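Local coordinates for cobalamin-binding protein (Desulfitobacterium hafniense, PDB 4JGI) that binds methylcobalamin and probably carries it as the corrinoid subunit of an O-demethylase system, at residues Ile92-Val97 against Asn107-Met112; Glu21-Val26 against Met74-Pro79. All coordinates share one frame; numbering follows the deposited sequence.

In the fold
Contact 1 and contact 2 belong to different parts of the protein, Rossmann-like and N-terminal helical. Contact 1 lies near the centre, where strand 91-96 of the parallel sheet meets helix 104-115, and it borders the bound methylcobalamin. Contact 2 sits farther out, where helix 16-29 meets the end of helix 60-77. Their centres are about 26 Å apart and they share no element, although helix 60-77 is the element before strand 91-96. Both are mainly buried and apolar, and neither has a hydrogen bond between its segments. Contact 1 uses an aromatic ring beside the cofactor. Contact 2 uses aliphatic branches and a lysine chain, away from the annotated sites.

Contact 1: residues Ile92-Val97 against Asn107-Met112; sequences IVLATV and NIFRTM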
ATOM      1  N   ILE A  92      -1.167  -1.025   9.190  1.00 17.36           N
ATOM      2  CA  ILE A  92      -1.618  -2.111   8.372  1.00 16.04           C
ATOM      3  C   ILE A  92      -1.008  -3.419   8.827  1.00 16.83           C
ATOM      4  O   ILE A  92       0.219  -3.474   9.049  1.00 19.36           O
ATOM      5  CB  ILE A  92      -1.207  -1.973   6.899  1.00 17.76           C
ATOM      6  CG1 ILE A  92      -1.713  -0.678   6.323  1.00 19.40           C
ATOM      7  CG2 ILE A  92      -1.765  -3.136   6.107  1.00 18.51           C
ATOM      8  CD1 ILE A  92      -1.346  -0.392   4.887  1.00 21.73           C
ATOM      9  N   VAL A  93      -1.840  -4.453   9.093  1.00 14.78           N
ATOM     10  CA  VAL A  93      -1.334  -5.780   9.338  1.00 15.67           C
ATOM     11  C   VAL A  93      -1.460  -6.501   8.005  1.00 14.62           C
ATOM     12  O   VAL A  93      -2.557  -6.542   7.415  1.00 15.45           O
ATOM     13  CB  VAL A  93      -2.116  -6.507  10.463  1.00 15.61           C
ATOM     14  CG1 VAL A  93      -1.784  -7.978  10.477  1.00 17.56           C
ATOM     15  CG2 VAL A  93      -1.846  -5.877  11.816  1.00 18.08           C
ATOM     16  N   LEU A  94      -0.359  -7.035   7.519  1.00 14.53           N
ATOM     17  CA  LEU A  94      -0.220  -7.551   6.139  1.00 14.55           C
ATOM     18  C   LEU A  94       0.259  -8.976   6.156  1.00 14.79           C
ATOM     19  O   LEU A  94       1.196  -9.272   6.864  1.00 16.42           O
ATOM     20  CB  LEU A  94       0.764  -6.649   5.385  1.00 17.41           C
ATOM     21  CG  LEU A  94       1.091  -6.969   3.923  1.00 16.76           C
ATOM     22  CD1 LEU A  94      -0.190  -6.887   3.065  1.00 16.75           C
ATOM     23  CD2 LEU A  94       2.152  -6.007   3.365  1.00 17.81           C
ATOM     24  N   ALA A  95      -0.349  -9.873   5.376  1.00 15.12           N
ATOM     25  CA  ALA A  95       0.073 -11.268   5.312  1.00 14.38           C
ATOM     26  C   ALA A  95      -0.293 -11.910   4.049  1.00 15.91           C
ATOM     27  O   ALA A  95      -1.337 -11.594   3.441  1.00 16.18           O
ATOM     28  CB  ALA A  95      -0.688 -12.025   6.418  1.00 17.84           C
ATOM     29  N   THR A  96       0.554 -12.839   3.607  1.00 15.40           N
ATOM     30  CA  THR A  96       0.159 -13.805   2.662  1.00 16.79           C
ATOM     31  C   THR A  96      -0.420 -14.968   3.491  1.00 17.42           C
ATOM     32  O   THR A  96       0.224 -15.441   4.411  1.00 19.73           O
ATOM     33  CB  THR A  96       1.319 -14.227   1.745  1.00 16.74           C
ATOM     34  OG1 THR A  96       1.694 -13.133   0.866  1.00 19.33           O
ATOM     35  CG2 THR A  96       0.940 -15.453   0.958  1.00 21.17           C
ATOM     36  N   VAL A  97      -1.652 -15.337   3.195  1.00 17.31           N
ATOM     37  CA  VAL A  97      -2.426 -16.203   4.059  1.00 19.10           C
ATOM     38  C   VAL A  97      -2.069 -17.683   3.942  1.00 21.63           C
ATOM     39  O   VAL A  97      -1.421 -18.119   3.041  1.00 22.73           O
ATOM     40  CB  VAL A  97      -3.914 -16.023   3.723  1.00 18.30           C
ATOM     41  CG1 VAL A  97      -4.388 -14.614   4.009  1.00 23.76           C
ATOM     42  CG2 VAL A  97      -4.294 -16.478   2.329  1.00 23.30           C
ATOM     43  N   ASN A 107       4.977  -7.895  -1.259  1.00 14.83           N
ATOM     44  CA  ASN A 107       6.118  -7.057  -0.892  1.00 14.27           C
ATOM     45  C   ASN A 107       6.227  -5.740  -1.677  1.00 14.16           C
ATOM     46  O   ASN A 107       6.768  -4.760  -1.195  1.00 16.46           O
ATOM     47  CB  ASN A 107       7.373  -7.899  -0.955  1.00 17.13           C
ATOM     48  CG  ASN A 107       7.439  -8.941   0.100  1.00 22.00           C
ATOM     49  OD1 ASN A 107       6.723  -8.903   1.041  1.00 22.80           O
ATOM     50  ND2 ASN A 107       8.365  -9.834  -0.040  1.00 24.29           N
ATOM     51  N   ILE A 108       5.766  -5.747  -2.934  1.00 15.00           N
ATOM     52  CA  ILE A 108       5.603  -4.510  -3.702  1.00 15.76           C
ATOM     53  C   ILE A 108       4.655  -3.560  -2.997  1.00 16.76           C
ATOM     54  O   ILE A 108       4.964  -2.403  -2.766  1.00 17.28           O
ATOM     55  CB  ILE A 108       5.183  -4.795  -5.174  1.00 16.83           C
ATOM     56  CG1 ILE A 108       6.273  -5.561  -5.873  1.00 18.00           C
ATOM     57  CG2 ILE A 108       4.836  -3.524  -5.868  1.00 17.90           C
ATOM     58  CD1 ILE A 108       5.899  -6.017  -7.285  1.00 20.60           C
ATOM     59  N   PHE A 109       3.526  -4.076  -2.550  1.00 15.48           N
ATOM     60  CA  PHE A 109       2.612  -3.299  -1.766  1.00 17.35           C
ATOM     61  C   PHE A 109       3.194  -2.839  -0.449  1.00 14.68           C
ATOM     62  O   PHE A 109       3.030  -1.665  -0.123  1.00 16.38           O
ATOM     63  CB  PHE A 109       1.322  -4.088  -1.583  1.00 15.28           C
ATOM     64  CG  PHE A 109       0.345  -3.395  -0.669  1.00 16.12           C
ATOM     65  CD1 PHE A 109      -0.399  -2.282  -1.117  1.00 17.09           C
ATOM     66  CD2 PHE A 109       0.182  -3.780   0.622  1.00 16.72           C
ATOM     67  CE1 PHE A 109      -1.244  -1.577  -0.235  1.00 17.80           C
ATOM     68  CE2 PHE A 109      -0.680  -3.104   1.461  1.00 18.56           C
ATOM     69  CZ  PHE A 109      -1.414  -2.013   1.034  1.00 18.06           C
ATOM     70  N   ARG A 110       3.893  -3.701   0.260  1.00 14.80           N
ATOM     71  CA  ARG A 110       4.514  -3.342   1.501  1.00 16.65           C
ATOM     72  C   ARG A 110       5.437  -2.144   1.285  1.00 15.71           C
ATOM     73  O   ARG A 110       5.423  -1.171   2.062  1.00 16.52           O
ATOM     74  CB  ARG A 110       5.320  -4.547   2.054  1.00 16.51           C
ATOM     75  CG  ARG A 110       6.050  -4.234   3.319  1.00 20.91           C
ATOM     76  CD  ARG A 110       6.975  -5.378   3.683  1.00 23.18           C
ATOM     77  NE  ARG A 110       8.035  -5.571   2.696  1.00 27.33           N
ATOM     78  CZ  ARG A 110       8.800  -6.662   2.553  1.00 26.60           C
ATOM     79  NH1 ARG A 110       8.571  -7.777   3.216  1.00 27.96           N
ATOM     80  NH2 ARG A 110       9.762  -6.659   1.619  1.00 29.28           N
ATOM     81  N   THR A 111       6.242  -2.162   0.216  1.00 16.07           N
ATOM     82  CA  THR A 111       7.205  -1.084  -0.014  1.00 17.20           C
ATOM     83  C   THR A 111       6.417   0.209  -0.299  1.00 15.28           C
ATOM     84  O   THR A 111       6.789   1.256   0.245  1.00 18.03           O
ATOM     85  CB  THR A 111       8.130  -1.427  -1.169  1.00 19.81           C
ATOM     86  OG1 THR A 111       8.810  -2.671  -0.837  1.00 20.81           O
ATOM     87  CG2 THR A 111       9.100  -0.265  -1.451  1.00 18.85           C
ATOM     88  N   MET A 112       5.391   0.179  -1.133  1.00 16.31           N
ATOM     89  CA  MET A 112       4.596   1.389  -1.457  1.00 16.22           C
ATOM     90  C   MET A 112       3.905   1.903  -0.222  1.00 18.24           C
ATOM     91  O   MET A 112       3.869   3.095  -0.018  1.00 18.51           O
ATOM     92  CB  MET A 112       3.609   1.136  -2.563  1.00 18.95           C
ATOM     93  CG  MET A 112       4.305   0.832  -3.893  1.00 17.60           C
ATOM     94  SD  MET A 112       2.954   0.482  -5.026  1.00 21.97           S
ATOM     95  CE  MET A 112       3.808   0.467  -6.591  1.00 24.51           C
TER
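Leu94 and Ile92 of strand 91-96 meet Phe109 and Arg110 of helix 104-115 in a buried apolar contact between the central sheet and a helix covering it. The axes of strand 92-96 and helix 107-112 run nearly antiparallel, at 163°, and approach to 9.9 Å. Both methyls of Leu94 reach the Phe109 ring. CD1 of Leu94 lies 4.0 Å from CD2 of Phe109, oblique to the ring. CD2 of Leu94 also packs on the next side chain, 3.7 Å from CB of Arg110. CG of Phe109 stands anti to its backbone N (chi1 175°), which carries the ring toward the strand. The ring's far end, CZ of Phe109, meets CD1 of Ile92 at 4.2 Å, the two side chains coming from opposite directions. This is the first beta-alpha step of the beta-alpha-beta unit 91-122 in the Rossmann-like cobalamin-binding domain. Leu94, Ile108 and Phe109 also touch the bound methylcobalamin. With an alanine at Leu94 both methyls would go, which is likely to leave a gap between the Phe109 ring and CB of Arg110 and to lose a contact with the cofactor. The Arg110 chain bends at chi3 (64°) and leads away from the strand, and its NH1 forms a salt bridge with Asp122.

Contact 2: residues Glu21-Val26 against Met74-Pro79; sequences EVVDKV and MDKLKP
Val23 and Val26, one turn apart on helix 16-29, pack against Lys76 and Leu77 at the C-terminal end of helix 60-77. In both valines CG1 is the branch that does the touching. It stands anti to the backbone N (chi1 167° in Val23, 168° in Val26), and this torsion sets it against the other helix. CG1 of Val23 rests on the lysine chain, 3.9 Å from CB of Lys76 and 4.1 Å from its CD, and the two side chains cross at about a right angle. Lys76 thus contributes its methylene groups. Its chain is extended as far as CE and then bent at chi4, where NZ makes a weak hydrogen bond to the backbone of Ala72. Leu77 leaves its helix to one side, but with CG beside the backbone N (chi1 -70°) its CD2 reaches the valines. One methyl serves both: CD2 of Leu77 is 3.9 Å from CG1 of Val26 and 4.1 Å from CG1 of Val23. Helix 32-54 adds Phe42 against Val23 and Leu38 against Val26. Both contacting helices belong to the N-terminal B12-binding region, consistent with the helical bundle of the methionine synthase type.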
ATOM      1  N   GLU A  21      15.427  16.991  -8.344  1.00 20.56           N
ATOM      2  CA  GLU A  21      15.566  18.468  -8.529  1.00 22.99           C
ATOM      3  C   GLU A  21      14.583  19.220  -7.628  1.00 24.76           C
ATOM      4  O   GLU A  21      14.984  20.141  -6.902  1.00 27.59           O
ATOM      5  CB  GLU A  21      15.325  18.845  -9.980  1.00 29.45           C
ATOM      6  CG  GLU A  21      15.979  20.103 -10.443  1.00 49.03           C
ATOM      7  CD  GLU A  21      15.908  20.256 -11.950  1.00 65.15           C
ATOM      8  OE1 GLU A  21      15.798  19.223 -12.685  1.00 72.41           O
ATOM      9  OE2 GLU A  21      15.962  21.418 -12.400  1.00 74.43           O
ATOM     10  N   VAL A  22      13.343  18.737  -7.560  1.00 22.45           N
ATOM     11  CA  VAL A  22      12.362  19.411  -6.754  1.00 19.53           C
ATOM     12  C   VAL A  22      12.531  19.124  -5.289  1.00 22.58           C
ATOM     13  O   VAL A  22      12.355  20.011  -4.434  1.00 23.25           O
ATOM     14  CB  VAL A  22      10.897  19.214  -7.262  1.00 23.35           C
ATOM     15  CG1 VAL A  22      10.339  17.790  -7.146  1.00 24.10           C
ATOM     16  CG2 VAL A  22       9.937  20.148  -6.562  1.00 28.87           C
ATOM     17  N   VAL A  23      12.942  17.905  -4.946  1.00 19.54           N
ATOM     18  CA  VAL A  23      13.190  17.583  -3.545  1.00 19.89           C
ATOM     19  C   VAL A  23      14.305  18.488  -3.010  1.00 23.84           C
ATOM     20  O   VAL A  23      14.174  19.022  -1.945  1.00 24.25           O
ATOM     21  CB  VAL A  23      13.538  16.099  -3.335  1.00 19.81           C
ATOM     22  CG1 VAL A  23      14.098  15.872  -1.950  1.00 23.52           C
ATOM     23  CG2 VAL A  23      12.292  15.269  -3.571  1.00 20.14           C
ATOM     24  N   ASP A  24      15.329  18.695  -3.815  1.00 23.83           N
ATOM     25  CA  ASP A  24      16.402  19.610  -3.409  1.00 28.58           C
ATOM     26  C   ASP A  24      15.937  21.049  -3.191  1.00 29.60           C
ATOM     27  O   ASP A  24      16.357  21.663  -2.228  1.00 34.54           O
ATOM     28  CB  ASP A  24      17.515  19.620  -4.419  1.00 29.69           C
ATOM     29  CG  ASP A  24      18.257  18.302  -4.495  1.00 38.31           C
ATOM     30  OD1 ASP A  24      18.108  17.408  -3.608  1.00 35.72           O
ATOM     31  OD2 ASP A  24      18.991  18.154  -5.497  1.00 40.25           O
ATOM     32  N   LYS A  25      15.115  21.562  -4.082  1.00 27.46           N
ATOM     33  CA  LYS A  25      14.548  22.906  -3.931  1.00 33.19           C
ATOM     34  C   LYS A  25      13.712  23.062  -2.648  1.00 29.54           C
ATOM     35  O   LYS A  25      13.815  24.076  -1.907  1.00 33.91           O
ATOM     36  CB  LYS A  25      13.718  23.254  -5.153  1.00 34.91           C
ATOM     37  CG  LYS A  25      14.588  23.664  -6.343  1.00 43.26           C
ATOM     38  CD  LYS A  25      13.752  23.882  -7.599  1.00 53.05           C
ATOM     39  CE  LYS A  25      14.580  23.839  -8.883  1.00 58.56           C
ATOM     40  NZ  LYS A  25      13.787  23.262  -9.997  1.00 67.71           N
ATOM     41  N   VAL A  26      12.890  22.058  -2.371  1.00 31.95           N
ATOM     42  CA  VAL A  26      12.093  22.052  -1.163  1.00 31.20           C
ATOM     43  C   VAL A  26      12.965  21.945   0.076  1.00 32.58           C
ATOM     44  O   VAL A  26      12.735  22.649   1.077  1.00 36.27           O
ATOM     45  CB  VAL A  26      11.046  20.933  -1.218  1.00 33.90           C
ATOM     46  CG1 VAL A  26      10.393  20.722   0.140  1.00 38.70           C
ATOM     47  CG2 VAL A  26      10.046  21.278  -2.291  1.00 34.21           C
ATOM     48  N   MET A  74      10.963  10.199   0.250  1.00 18.22           N
ATOM     49  CA  MET A  74      10.503  10.355   1.649  1.00 20.75           C
ATOM     50  C   MET A  74      11.621  10.429   2.640  1.00 22.78           C
ATOM     51  O   MET A  74      11.541  11.222   3.565  1.00 26.98           O
ATOM     52  CB  MET A  74       9.568   9.266   2.044  1.00 22.35           C
ATOM     53  CG  MET A  74       8.329   9.322   1.223  1.00 23.66           C
ATOM     54  SD  MET A  74       7.384  10.863   1.434  1.00 31.75           S
ATOM     55  CE  MET A  74       7.310  10.749   3.137  1.00 25.02           C
ATOM     56  N   ASP A  75      12.687   9.663   2.408  1.00 21.50           N
ATOM     57  CA  ASP A  75      13.827   9.634   3.319  1.00 23.22           C
ATOM     58  C   ASP A  75      14.518  10.992   3.282  1.00 25.83           C
ATOM     59  O   ASP A  75      15.031  11.458   4.309  1.00 29.36           O
ATOM     60  CB  ASP A  75      14.869   8.554   2.902  1.00 27.45           C
ATOM     61  CG  ASP A  75      14.392   7.127   3.086  1.00 30.10           C
ATOM     62  OD1 ASP A  75      13.493   6.883   3.908  1.00 28.83           O
ATOM     63  OD2 ASP A  75      14.999   6.226   2.409  1.00 33.69           O
ATOM     64  N   LYS A  76      14.552  11.630   2.107  1.00 22.78           N
ATOM     65  CA  LYS A  76      15.167  12.930   2.018  1.00 25.78           C
ATOM     66  C   LYS A  76      14.366  14.025   2.618  1.00 31.73           C
ATOM     67  O   LYS A  76      14.954  14.973   3.161  1.00 35.44           O
ATOM     68  CB  LYS A  76      15.443  13.308   0.606  1.00 25.54           C
ATOM     69  CG  LYS A  76      16.589  12.568   0.062  1.00 27.65           C
ATOM     70  CD  LYS A  76      16.878  12.969  -1.361  1.00 28.24           C
ATOM     71  CE  LYS A  76      17.800  11.947  -2.047  1.00 36.92           C
ATOM     72  NZ  LYS A  76      17.121  10.591  -2.226  1.00 35.14           N
ATOM     73  N   LEU A  77      13.050  13.912   2.527  1.00 26.33           N
ATOM     74  CA  LEU A  77      12.151  14.946   2.986  1.00 27.76           C
ATOM     75  C   LEU A  77      11.883  14.895   4.459  1.00 41.07           C
ATOM     76  O   LEU A  77      11.399  15.860   4.999  1.00 41.27           O
ATOM     77  CB  LEU A  77      10.846  14.906   2.201  1.00 24.34           C
ATOM     78  CG  LEU A  77      10.950  15.353   0.720  1.00 27.62           C
ATOM     79  CD1 LEU A  77       9.729  14.897  -0.070  1.00 32.38           C
ATOM     80  CD2 LEU A  77      11.060  16.853   0.572  1.00 30.07           C
ATOM     81  N   LYS A  78      12.246  13.796   5.106  1.00 40.57           N
ATOM     82  CA  LYS A  78      11.957  13.620   6.549  1.00 47.32           C
ATOM     83  C   LYS A  78      12.542  14.653   7.518  1.00 46.30           C
ATOM     84  O   LYS A  78      11.874  15.028   8.461  1.00 48.06           O
ATOM     85  CB  LYS A  78      12.352  12.226   7.001  1.00 42.43           C
ATOM     86  CG  LYS A  78      11.151  11.270   6.920  1.00 54.79           C
ATOM     87  CD  LYS A  78      11.438   9.798   7.272  1.00 65.55           C
ATOM     88  CE  LYS A  78      12.572   9.601   8.278  1.00 63.09           C
ATOM     89  NZ  LYS A  78      12.330  10.270   9.595  1.00 69.46           N
ATOM     90  N   PRO A  79      13.788  15.087   7.306  1.00 43.07           N
ATOM     91  CA  PRO A  79      14.304  16.135   8.189  1.00 51.20           C
ATOM     92  C   PRO A  79      13.441  17.398   8.149  1.00 60.76           C
ATOM     93  O   PRO A  79      13.236  18.029   9.199  1.00 52.68           O
ATOM     94  CB  PRO A  79      15.716  16.396   7.646  1.00 59.25           C
ATOM     95  CG  PRO A  79      16.086  15.120   6.917  1.00 57.82           C
ATOM     96  CD  PRO A  79      14.801  14.619   6.341  1.00 45.89           C
TER